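Long-range contacts in proto-oncogene tyrosine-protein kinase receptor Ret (Danio rerio, PDB 7AMK), which acts as a receptor tyrosine kinase that assembles with GDNF and the co-receptor GFR alpha 1, its extracellular part including four cadherin-like domains: residues Glu199-Ile205 with Arg220-Ile226; Leu1-Gln5 with Val25-Glu30; Val246-Arg250 with Val359-Pro363. The protein carries 4 engineered substitutions. All blocks are in the same frame, centred on the assembly; numbering follows the deposited sequence.

Contact 1 of 3, residues Glu199-Ile205 with Arg220-Ile226; sequences EVYHLDI and RSLHVNI
A water joins the two strands where the hairpin opens: it donates to Glu199 O (2.8 Å) and Asn225 OD1 (3.0 Å). Glu199 O also accepts from Ile226 N (2.9 Å). Val200-Ile205 and Arg220-Ile226 then run extended and antiparallel, axes within 4.5 Å and directions 153° apart. The hydrogen-bonded pairs are Tyr201-Val224, Leu203-Leu222 and Ile205-Arg220. Tyr201 N donates to Val224 O (2.9 Å) and Val224 N to Tyr201 O (2.8 Å), whose place is less sure. Leu203 N to Leu222 O is 2.6 Å, Leu222 N to Leu203 O 2.7 Å, Ile205 N to Arg220 O 2.8 Å and Arg220 N to Ile205 O 2.9 Å. The non-hydrogen-bonded pairs are Val200-Asn225, His202-His223 and Asp204-Ser221. These are the two central strands of a four-stranded sheet in the second cadherin domain, between strands 139-141 and 165-170. Tyr201, Leu203, Ile205, Leu222 and Val224 share a largely apolar face; Arg220 starts from it, but its end leads away and NH2 bonds Glu133 O. There Leu203 (m, t) brings CD1 to 3.7 Å from Val224 CG2, and Ile226 CD1 meets the Tyr201 ring edge at CD1 (3.8 Å). Phe178 packs on Leu203 and Val224 here, edge-to-face with Tyr201. The other face carries His202 (chi1 m) and His223 (chi1 p), rings 5.8 Å apart between centroids. Val369 of the second subunit packs on Val200 and Asn225. Glu199 forms a salt bridge with Arg311.

Contact 2 of 3, residues Leu1-Gln5 with Val25-Glu30; sequences LYFPQ and VISMRE
The N terminus of the first cadherin-like domain pairs here through a single antiparallel beta bridge, Tyr2 with Met28. Both segments are extended at the bridge but form no regular strand. Tyr2 N donates to Met28 O (3.1 Å), and Met28 N to Tyr2 O (2.9 Å). The CA atoms of these two residues are 5.5 Å apart. The terminal amine, Leu1 N, makes a salt bridge to Glu30 OE1 (2.8 Å); it also bonds Glu34. Tyr2 takes chi1 p, and Met28 CB lies over its ring face, 4.3 Å from the centroid. Met28 SD adds an oblique Met-aromatic contact, 5.3 Å from that centroid. Pro4 CD reaches Met28 CG (4.0 Å). The Phe3 ring edge at CD1 meets Ile26 O (3.3 Å). A water donates to Gln5 O (2.8 Å) and weakly to Ile26 O (3.3 Å). Phe3 and Leu1 rest on strand 83-92. Tyr2, Pro4 and Met28 pack against strands 139-141 and 147-151, so the contact lies at the junction with the second cadherin domain.

Contact 3 of 3, residues Val246-Arg250 with Val359-Pro363; sequences VEFDR and VLPVP
Two hydrogen bonds join the segments. Leu360 N donates to Val246 O (2.9 Å), and Arg250 NH2 donates to Leu360 O (2.8 Å). The first belongs to a parallel bridge of Val246 with Val359, whose CA atoms are 4.5 Å apart. A CA-H...O contact, Val359 CA to Val246 O at 3.4 Å, supports it. Beyond the bridge neither segment is regular. Glu247, at phi/psi -141/-103°, breaks the extended run, and Phe248 (-72/-19°) continues the turn. Leu360, Pro361 and Val362 are extended.

The turn brings the Arg250 side chain back toward Val359-Pro363. Its chi1 is -22°, between wells, and chi2 is t. Arg250 NE makes a weak bond to Glu247 O (3.0 Å), and NH1 bonds Leu325 O, also weakly. The guanidinium thus links its own turn to the partner backbone; Leu360 O lies at its edge.

Two pairs pack as apolar side chains. Val246 CB lies 3.8 Å from Val359 CG2, with both side chains on one face of the sheet. Val362 CG1 is 4.4 Å from Phe248 CD1. Other van der Waals contacts set methyls against polar atoms. Val362 points toward the turn, and its CG2 is 3.4 Å from Glu247 O and 3.7 Å from Arg250 NE. Glu247 OE1 approaches Leu360 CD1 (3.4 Å).

The bridge sits at the end of edge strand 241-246 and its parallel inner neighbour 350-359, in a four-stranded sheet of the third cadherin-like domain. Val246 packs on strand 255-263. Phe248 touches the loop residues Asn392, Lys395 and Phe396, and Val359-Pro363 leads on toward strand 371-375 of the fourth domain.

From the N terminus, contact 2 comes first and closes a loop of 19 residues within the first cadherin-like domain. Contact 1 follows in the second, across a beta hairpin with 14 residues between its segments. Contact 3 spans 108 residues, joining the ends of strands 241-246 and 350-359, the first and last strands of one sheet of the third domain. The three are in series; none nests in or crosses another. Contacts 1 and 2 are neighbours, with centres about 17 Å apart and nearest atoms about 7 Å apart; both pack on strand 139-141. Contact 3 lies about 59 Å from contact 1, centre to centre, on the opposite side of the chain's centre, near the fourth domain.

Contact 1 of 3, residues Glu199-Ile205 with Arg220-Ile226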
loop_
_atom_site.group_PDB
_atom_site.type_symbol
_atom_site.label_atom_id
_atom_site.label_comp_id
_atom_site.label_asym_id
_atom_site.label_seq_id
_atom_site.Cartn_x
_atom_site.Cartn_y
_atom_site.Cartn_z
ATOM N N GLU A 199 -21.718 -30.007 -2.955
ATOM C CA GLU A 199 -20.765 -30.166 -4.051
ATOM C C GLU A 199 -20.294 -31.602 -4.239
ATOM O O GLU A 199 -19.638 -31.878 -5.245
ATOM C CB GLU A 199 -19.513 -29.282 -3.840
ATOM C CG GLU A 199 -19.787 -27.808 -3.418
ATOM C CD GLU A 199 -18.531 -26.941 -3.454
ATOM O OE1 GLU A 199 -17.716 -27.100 -4.398
ATOM O OE2 GLU A 199 -18.359 -26.100 -2.531
ATOM N N VAL A 200 -20.579 -32.497 -3.294
ATOM C CA VAL A 200 -20.138 -33.893 -3.334
ATOM C C VAL A 200 -21.215 -34.745 -2.679
ATOM O O VAL A 200 -21.588 -34.500 -1.528
ATOM C CB VAL A 200 -18.808 -34.121 -2.585
ATOM C CG1 VAL A 200 -18.458 -35.610 -2.614
ATOM C CG2 VAL A 200 -17.649 -33.299 -3.149
ATOM N N TYR A 201 -21.712 -35.748 -3.380
ATOM C CA TYR A 201 -22.620 -36.695 -2.754
ATOM C C TYR A 201 -21.869 -37.983 -2.448
ATOM O O TYR A 201 -21.261 -38.580 -3.336
ATOM C CB TYR A 201 -23.827 -36.968 -3.635
ATOM C CG TYR A 201 -24.876 -35.889 -3.597
ATOM C CD1 TYR A 201 -24.798 -34.782 -4.432
ATOM C CD2 TYR A 201 -25.956 -35.992 -2.732
ATOM C CE1 TYR A 201 -25.732 -33.812 -4.386
ATOM C CE2 TYR A 201 -26.912 -35.042 -2.694
ATOM C CZ TYR A 201 -26.808 -33.945 -3.522
ATOM O OH TYR A 201 -27.811 -33.002 -3.490
ATOM N N HIS A 202 -21.907 -38.393 -1.190
ATOM C CA HIS A 202 -21.342 -39.663 -0.766
ATOM C C HIS A 202 -22.395 -40.749 -0.901
ATOM O O HIS A 202 -23.522 -40.600 -0.415
ATOM C CB HIS A 202 -20.846 -39.591 0.676
ATOM C CG HIS A 202 -19.682 -38.668 0.867
ATOM N ND1 HIS A 202 -18.400 -38.991 0.463
ATOM C CD2 HIS A 202 -19.607 -37.423 1.400
ATOM C CE1 HIS A 202 -17.585 -37.989 0.752
ATOM N NE2 HIS A 202 -18.291 -37.028 1.322
ATOM N N LEU A 203 -22.032 -41.817 -1.590
ATOM C CA LEU A 203 -22.938 -42.913 -1.887
ATOM C C LEU A 203 -22.296 -44.210 -1.423
ATOM O O LEU A 203 -21.067 -44.369 -1.472
ATOM C CB LEU A 203 -23.269 -42.997 -3.402
ATOM C CG LEU A 203 -23.952 -41.774 -4.048
ATOM C CD1 LEU A 203 -24.260 -41.980 -5.565
ATOM C CD2 LEU A 203 -25.249 -41.463 -3.306
ATOM N N ASP A 204 -23.136 -45.105 -0.919
ATOM C CA ASP A 204 -22.772 -46.490 -0.666
ATOM C C ASP A 204 -23.647 -47.370 -1.553
ATOM O O ASP A 204 -24.876 -47.360 -1.423
ATOM C CB ASP A 204 -22.934 -46.853 0.819
ATOM C CG ASP A 204 -21.889 -47.885 1.292
ATOM O OD1 ASP A 204 -20.895 -48.111 0.581
ATOM O OD2 ASP A 204 -22.062 -48.481 2.377
ATOM N N ILE A 205 -23.004 -48.095 -2.485
ATOM C CA ILE A 205 -23.645 -49.058 -3.379
ATOM C C ILE A 205 -23.604 -50.445 -2.727
ATOM O O ILE A 205 -22.580 -50.849 -2.164
ATOM C CB ILE A 205 -22.922 -49.064 -4.744
ATOM C CG1 ILE A 205 -22.881 -47.658 -5.359
ATOM C CG2 ILE A 205 -23.566 -50.041 -5.731
ATOM C CD1 ILE A 205 -24.246 -46.959 -5.450
ATOM N N ARG A 220 -19.820 -50.890 -1.427
ATOM C CA ARG A 220 -18.778 -50.090 -2.063
ATOM C C ARG A 220 -19.100 -48.614 -1.868
ATOM O O ARG A 220 -20.167 -48.137 -2.272
ATOM C CB ARG A 220 -18.678 -50.429 -3.552
ATOM C CG ARG A 220 -17.645 -49.620 -4.324
ATOM C CD ARG A 220 -16.405 -49.408 -3.475
ATOM N NE ARG A 220 -15.231 -49.143 -4.291
ATOM C CZ ARG A 220 -14.164 -49.927 -4.335
ATOM N NH1 ARG A 220 -14.073 -51.008 -3.579
ATOM N NH2 ARG A 220 -13.164 -49.616 -5.159
ATOM N N SER A 221 -18.183 -47.895 -1.250
ATOM C CA SER A 221 -18.346 -46.467 -1.022
ATOM C C SER A 221 -17.850 -45.669 -2.229
ATOM O O SER A 221 -16.728 -45.880 -2.681
ATOM C CB SER A 221 -17.558 -46.063 0.220
ATOM O OG SER A 221 -17.870 -44.751 0.600
ATOM N N LEU A 222 -18.679 -44.771 -2.761
ATOM C CA LEU A 222 -18.194 -43.848 -3.774
ATOM C C LEU A 222 -18.863 -42.489 -3.588
ATOM O O LEU A 222 -19.664 -42.284 -2.674
ATOM C CB LEU A 222 -18.406 -44.409 -5.180
ATOM C CG LEU A 222 -19.830 -44.459 -5.718
ATOM C CD1 LEU A 222 -19.831 -44.640 -7.235
ATOM C CD2 LEU A 222 -20.583 -45.587 -5.018
ATOM N N HIS A 223 -18.514 -41.539 -4.452
ATOM C CA HIS A 223 -19.146 -40.232 -4.357
ATOM C C HIS A 223 -19.204 -39.593 -5.727
ATOM O O HIS A 223 -18.395 -39.900 -6.613
ATOM C CB HIS A 223 -18.417 -39.317 -3.366
ATOM C CG HIS A 223 -17.060 -38.885 -3.818
ATOM N ND1 HIS A 223 -16.872 -37.861 -4.726
ATOM C CD2 HIS A 223 -15.825 -39.302 -3.462
ATOM C CE1 HIS A 223 -15.580 -37.674 -4.915
ATOM N NE2 HIS A 223 -14.922 -38.539 -4.165
ATOM N N VAL A 224 -20.173 -38.693 -5.891
ATOM C CA VAL A 224 -20.430 -38.011 -7.154
ATOM C C VAL A 224 -20.048 -36.543 -6.975
ATOM O O VAL A 224 -20.483 -35.898 -6.015
ATOM C CB VAL A 224 -21.902 -38.167 -7.596
ATOM C CG1 VAL A 224 -22.159 -37.423 -8.906
ATOM C CG2 VAL A 224 -22.347 -39.690 -7.683
ATOM N N ASN A 225 -19.219 -36.026 -7.875
ATOM C CA ASN A 225 -18.845 -34.621 -7.819
ATOM C C ASN A 225 -19.895 -33.794 -8.553
ATOM O O ASN A 225 -20.423 -34.232 -9.570
ATOM C CB ASN A 225 -17.465 -34.390 -8.441
ATOM C CG ASN A 225 -16.326 -35.080 -7.662
ATOM O OD1 ASN A 225 -16.007 -34.697 -6.544
ATOM N ND2 ASN A 225 -15.709 -36.079 -8.273
ATOM N N ILE A 226 -20.250 -32.632 -7.997
ATOM C CA ILE A 226 -21.239 -31.741 -8.614
ATOM C C ILE A 226 -20.511 -30.527 -9.174
ATOM O O ILE A 226 -19.889 -29.760 -8.422
ATOM C CB ILE A 226 -22.341 -31.300 -7.637
ATOM C CG1 ILE A 226 -23.007 -32.496 -6.909
ATOM C CG2 ILE A 226 -23.385 -30.466 -8.392
ATOM C CD1 ILE A 226 -23.700 -33.546 -7.805
HETATM O O HOH W 1 -17.018 -31.886 -6.205
#

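Contact 2 of 3, residues Leu1-Gln5 with Val25-Glu30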
loop_
_atom_site.group_PDB
_atom_site.type_symbol
_atom_site.label_atom_id
_atom_site.label_comp_id
_atom_site.label_asym_id
_atom_site.label_seq_id
_atom_site.Cartn_x
_atom_site.Cartn_y
_atom_site.Cartn_z
ATOM N N LEU A 1 -25.277 -33.238 -24.649
ATOM C CA LEU A 1 -24.655 -34.473 -24.182
ATOM C C LEU A 1 -23.367 -34.173 -23.445
ATOM O O LEU A 1 -22.573 -33.365 -23.884
ATOM C CB LEU A 1 -24.391 -35.411 -25.361
ATOM C CG LEU A 1 -25.618 -35.746 -26.235
ATOM C CD1 LEU A 1 -25.214 -36.498 -27.522
ATOM C CD2 LEU A 1 -26.737 -36.496 -25.474
ATOM N N TYR A 2 -23.169 -34.791 -22.288
ATOM C CA TYR A 2 -21.845 -34.770 -21.685
ATOM C C TYR A 2 -21.617 -36.099 -21.001
ATOM O O TYR A 2 -22.548 -36.877 -20.794
ATOM C CB TYR A 2 -21.652 -33.613 -20.691
ATOM C CG TYR A 2 -22.491 -33.697 -19.418
ATOM C CD1 TYR A 2 -23.798 -33.254 -19.411
ATOM C CD2 TYR A 2 -21.965 -34.238 -18.228
ATOM C CE1 TYR A 2 -24.576 -33.302 -18.274
ATOM C CE2 TYR A 2 -22.739 -34.301 -17.065
ATOM C CZ TYR A 2 -24.060 -33.824 -17.099
ATOM O OH TYR A 2 -24.891 -33.857 -15.981
ATOM N N PHE A 3 -20.361 -36.353 -20.674
ATOM C CA PHE A 3 -19.936 -37.625 -20.118
ATOM C C PHE A 3 -19.710 -37.483 -18.624
ATOM O O PHE A 3 -18.908 -36.638 -18.201
ATOM C CB PHE A 3 -18.660 -38.084 -20.808
ATOM C CG PHE A 3 -18.840 -38.451 -22.256
ATOM C CD1 PHE A 3 -19.608 -39.536 -22.619
ATOM C CD2 PHE A 3 -18.193 -37.736 -23.248
ATOM C CE1 PHE A 3 -19.755 -39.888 -23.947
ATOM C CE2 PHE A 3 -18.337 -38.076 -24.589
ATOM C CZ PHE A 3 -19.112 -39.155 -24.938
ATOM N N PRO A 4 -20.410 -38.242 -17.784
ATOM C CA PRO A 4 -20.154 -38.174 -16.342
ATOM C C PRO A 4 -18.844 -38.847 -15.914
ATOM O O PRO A 4 -18.509 -38.832 -14.726
ATOM C CB PRO A 4 -21.363 -38.901 -15.755
ATOM C CG PRO A 4 -21.733 -39.909 -16.839
ATOM C CD PRO A 4 -21.559 -39.105 -18.108
ATOM N N GLN A 5 -18.086 -39.392 -16.859
ATOM C CA GLN A 5 -16.941 -40.234 -16.578
ATOM C C GLN A 5 -15.962 -40.076 -17.739
ATOM O O GLN A 5 -16.350 -40.253 -18.896
ATOM C CB GLN A 5 -17.421 -41.683 -16.418
ATOM C CG GLN A 5 -16.344 -42.658 -16.054
ATOM C CD GLN A 5 -16.885 -44.028 -15.696
ATOM O OE1 GLN A 5 -18.067 -44.190 -15.381
ATOM N NE2 GLN A 5 -16.011 -45.028 -15.744
ATOM N N VAL A 25 -20.916 -47.401 -22.193
ATOM C CA VAL A 25 -20.579 -45.976 -22.142
ATOM C C VAL A 25 -21.859 -45.184 -21.927
ATOM O O VAL A 25 -22.860 -45.409 -22.624
ATOM C CB VAL A 25 -19.906 -45.532 -23.452
ATOM C CG1 VAL A 25 -19.788 -44.020 -23.523
ATOM C CG2 VAL A 25 -18.562 -46.184 -23.625
ATOM N N ILE A 26 -21.831 -44.231 -20.990
ATOM C CA ILE A 26 -23.003 -43.438 -20.628
ATOM C C ILE A 26 -22.865 -42.021 -21.170
ATOM O O ILE A 26 -21.805 -41.393 -21.030
ATOM C CB ILE A 26 -23.219 -43.393 -19.108
ATOM C CG1 ILE A 26 -23.366 -44.800 -18.554
ATOM C CG2 ILE A 26 -24.440 -42.506 -18.766
ATOM C CD1 ILE A 26 -24.678 -45.427 -18.899
ATOM N N SER A 27 -23.943 -41.505 -21.757
ATOM C CA SER A 27 -24.014 -40.097 -22.123
ATOM C C SER A 27 -25.234 -39.489 -21.456
ATOM O O SER A 27 -26.319 -40.067 -21.504
ATOM C CB SER A 27 -24.108 -39.909 -23.644
ATOM O OG SER A 27 -24.010 -38.541 -24.024
ATOM N N MET A 28 -25.068 -38.342 -20.822
ATOM C CA MET A 28 -26.198 -37.694 -20.179
ATOM C C MET A 28 -26.766 -36.581 -21.050
ATOM O O MET A 28 -26.019 -35.817 -21.672
ATOM C CB MET A 28 -25.798 -37.182 -18.813
ATOM C CG MET A 28 -25.520 -38.377 -17.918
ATOM S SD MET A 28 -25.769 -37.979 -16.240
ATOM C CE MET A 28 -27.556 -37.805 -16.178
ATOM N N ARG A 29 -28.093 -36.531 -21.121
ATOM C CA ARG A 29 -28.781 -35.532 -21.925
ATOM C C ARG A 29 -28.791 -34.187 -21.218
ATOM O O ARG A 29 -29.094 -34.090 -20.024
ATOM C CB ARG A 29 -30.214 -35.973 -22.212
ATOM C CG ARG A 29 -30.304 -37.270 -22.992
ATOM C CD ARG A 29 -31.611 -37.985 -22.706
ATOM N NE ARG A 29 -32.117 -38.764 -23.834
ATOM C CZ ARG A 29 -31.841 -40.044 -24.063
ATOM N NH1 ARG A 29 -30.991 -40.719 -23.300
ATOM N NH2 ARG A 29 -32.436 -40.662 -25.082
ATOM N N GLU A 30 -28.449 -33.149 -21.962
ATOM C CA GLU A 30 -28.573 -31.797 -21.456
ATOM C C GLU A 30 -29.929 -31.172 -21.762
ATOM O O GLU A 30 -30.188 -30.050 -21.320
ATOM C CB GLU A 30 -27.439 -30.946 -22.009
ATOM C CG GLU A 30 -26.124 -31.248 -21.295
ATOM C CD GLU A 30 -24.953 -30.613 -21.978
ATOM O OE1 GLU A 30 -24.803 -30.841 -23.192
ATOM O OE2 GLU A 30 -24.191 -29.878 -21.316
HETATM O O HOH W 2 -19.046 -40.943 -19.204
#

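Contact 3 of 3, residues Val246-Arg250 with Val359-Pro363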
loop_
_atom_site.group_PDB
_atom_site.type_symbol
_atom_site.label_atom_id
_atom_site.label_comp_id
_atom_site.label_asym_id
_atom_site.label_seq_id
_atom_site.Cartn_x
_atom_site.Cartn_y
_atom_site.Cartn_z
ATOM N N VAL A 246 -9.418 12.841 -3.200
ATOM C CA VAL A 246 -8.072 13.020 -3.735
ATOM C C VAL A 246 -7.583 14.394 -3.297
ATOM O O VAL A 246 -8.140 15.423 -3.707
ATOM C CB VAL A 246 -8.031 12.913 -5.262
ATOM C CG1 VAL A 246 -6.588 13.056 -5.732
ATOM C CG2 VAL A 246 -8.657 11.613 -5.719
ATOM N N GLU A 247 -6.524 14.415 -2.492
ATOM C CA GLU A 247 -5.976 15.660 -1.979
ATOM C C GLU A 247 -4.456 15.569 -1.963
ATOM O O GLU A 247 -3.823 15.669 -3.021
ATOM C CB GLU A 247 -6.539 15.964 -0.582
ATOM C CG GLU A 247 -6.118 17.350 -0.028
ATOM C CD GLU A 247 -6.959 17.812 1.163
ATOM O OE1 GLU A 247 -7.666 16.976 1.774
ATOM O OE2 GLU A 247 -6.913 19.017 1.487
ATOM N N PHE A 248 -3.873 15.354 -0.778
ATOM C CA PHE A 248 -2.420 15.398 -0.634
ATOM C C PHE A 248 -1.728 14.198 -1.258
ATOM O O PHE A 248 -0.534 14.274 -1.542
ATOM C CB PHE A 248 -2.045 15.512 0.847
ATOM C CG PHE A 248 -2.565 16.757 1.489
ATOM C CD1 PHE A 248 -2.008 17.991 1.191
ATOM C CD2 PHE A 248 -3.631 16.707 2.365
ATOM C CE1 PHE A 248 -2.493 19.145 1.766
ATOM C CE2 PHE A 248 -4.121 17.862 2.941
ATOM C CZ PHE A 248 -3.559 19.074 2.643
ATOM N N ASP A 249 -2.449 13.103 -1.502
ATOM C CA ASP A 249 -1.898 11.937 -2.187
ATOM C C ASP A 249 -2.446 11.921 -3.601
ATOM O O ASP A 249 -3.618 11.598 -3.813
ATOM C CB ASP A 249 -2.249 10.636 -1.469
ATOM C CG ASP A 249 -1.704 9.400 -2.189
ATOM O OD1 ASP A 249 -1.554 9.419 -3.433
ATOM O OD2 ASP A 249 -1.422 8.394 -1.504
ATOM N N ARG A 250 -1.587 12.209 -4.565
ATOM C CA ARG A 250 -1.990 12.234 -5.961
ATOM C C ARG A 250 -1.077 11.370 -6.825
ATOM O O ARG A 250 -1.008 11.587 -8.034
ATOM C CB ARG A 250 -2.005 13.679 -6.472
ATOM C CG ARG A 250 -2.124 14.710 -5.370
ATOM C CD ARG A 250 -2.144 16.122 -5.925
ATOM N NE ARG A 250 -3.467 16.738 -5.833
ATOM C CZ ARG A 250 -4.238 17.006 -6.877
ATOM N NH1 ARG A 250 -3.856 16.716 -8.102
ATOM N NH2 ARG A 250 -5.417 17.590 -6.687
ATOM N N VAL A 359 -11.979 15.689 -5.750
ATOM C CA VAL A 359 -10.580 16.032 -5.983
ATOM C C VAL A 359 -10.396 17.490 -5.586
ATOM O O VAL A 359 -10.870 18.402 -6.276
ATOM C CB VAL A 359 -10.157 15.790 -7.437
ATOM C CG1 VAL A 359 -8.673 16.150 -7.636
ATOM C CG2 VAL A 359 -10.445 14.339 -7.844
ATOM N N LEU A 360 -9.708 17.718 -4.455
ATOM C CA LEU A 360 -9.421 19.089 -4.056
ATOM C C LEU A 360 -8.079 19.523 -4.622
ATOM O O LEU A 360 -7.202 18.689 -4.861
ATOM C CB LEU A 360 -9.379 19.212 -2.542
ATOM C CG LEU A 360 -10.496 18.522 -1.771
ATOM C CD1 LEU A 360 -10.046 18.289 -0.349
ATOM C CD2 LEU A 360 -11.742 19.371 -1.784
ATOM N N PRO A 361 -7.916 20.819 -4.848
ATOM C CA PRO A 361 -6.606 21.350 -5.220
ATOM C C PRO A 361 -5.676 21.417 -4.023
ATOM O O PRO A 361 -6.102 21.512 -2.870
ATOM C CB PRO A 361 -6.936 22.759 -5.724
ATOM C CG PRO A 361 -8.116 23.146 -4.904
ATOM C CD PRO A 361 -8.927 21.889 -4.750
ATOM N N VAL A 362 -4.383 21.384 -4.311
ATOM C CA VAL A 362 -3.383 21.455 -3.254
ATOM C C VAL A 362 -2.607 22.762 -3.424
ATOM O O VAL A 362 -1.854 22.921 -4.404
ATOM C CB VAL A 362 -2.458 20.231 -3.273
ATOM C CG1 VAL A 362 -1.292 20.436 -2.343
ATOM C CG2 VAL A 362 -3.275 18.982 -2.872
ATOM N N PRO A 363 -2.770 23.724 -2.517
ATOM C CA PRO A 363 -2.000 24.969 -2.602
ATOM C C PRO A 363 -0.523 24.719 -2.344
ATOM O O PRO A 363 -0.148 23.808 -1.602
ATOM C CB PRO A 363 -2.614 25.833 -1.496
ATOM C CG PRO A 363 -3.111 24.843 -0.499
ATOM C CD PRO A 363 -3.606 23.670 -1.301
#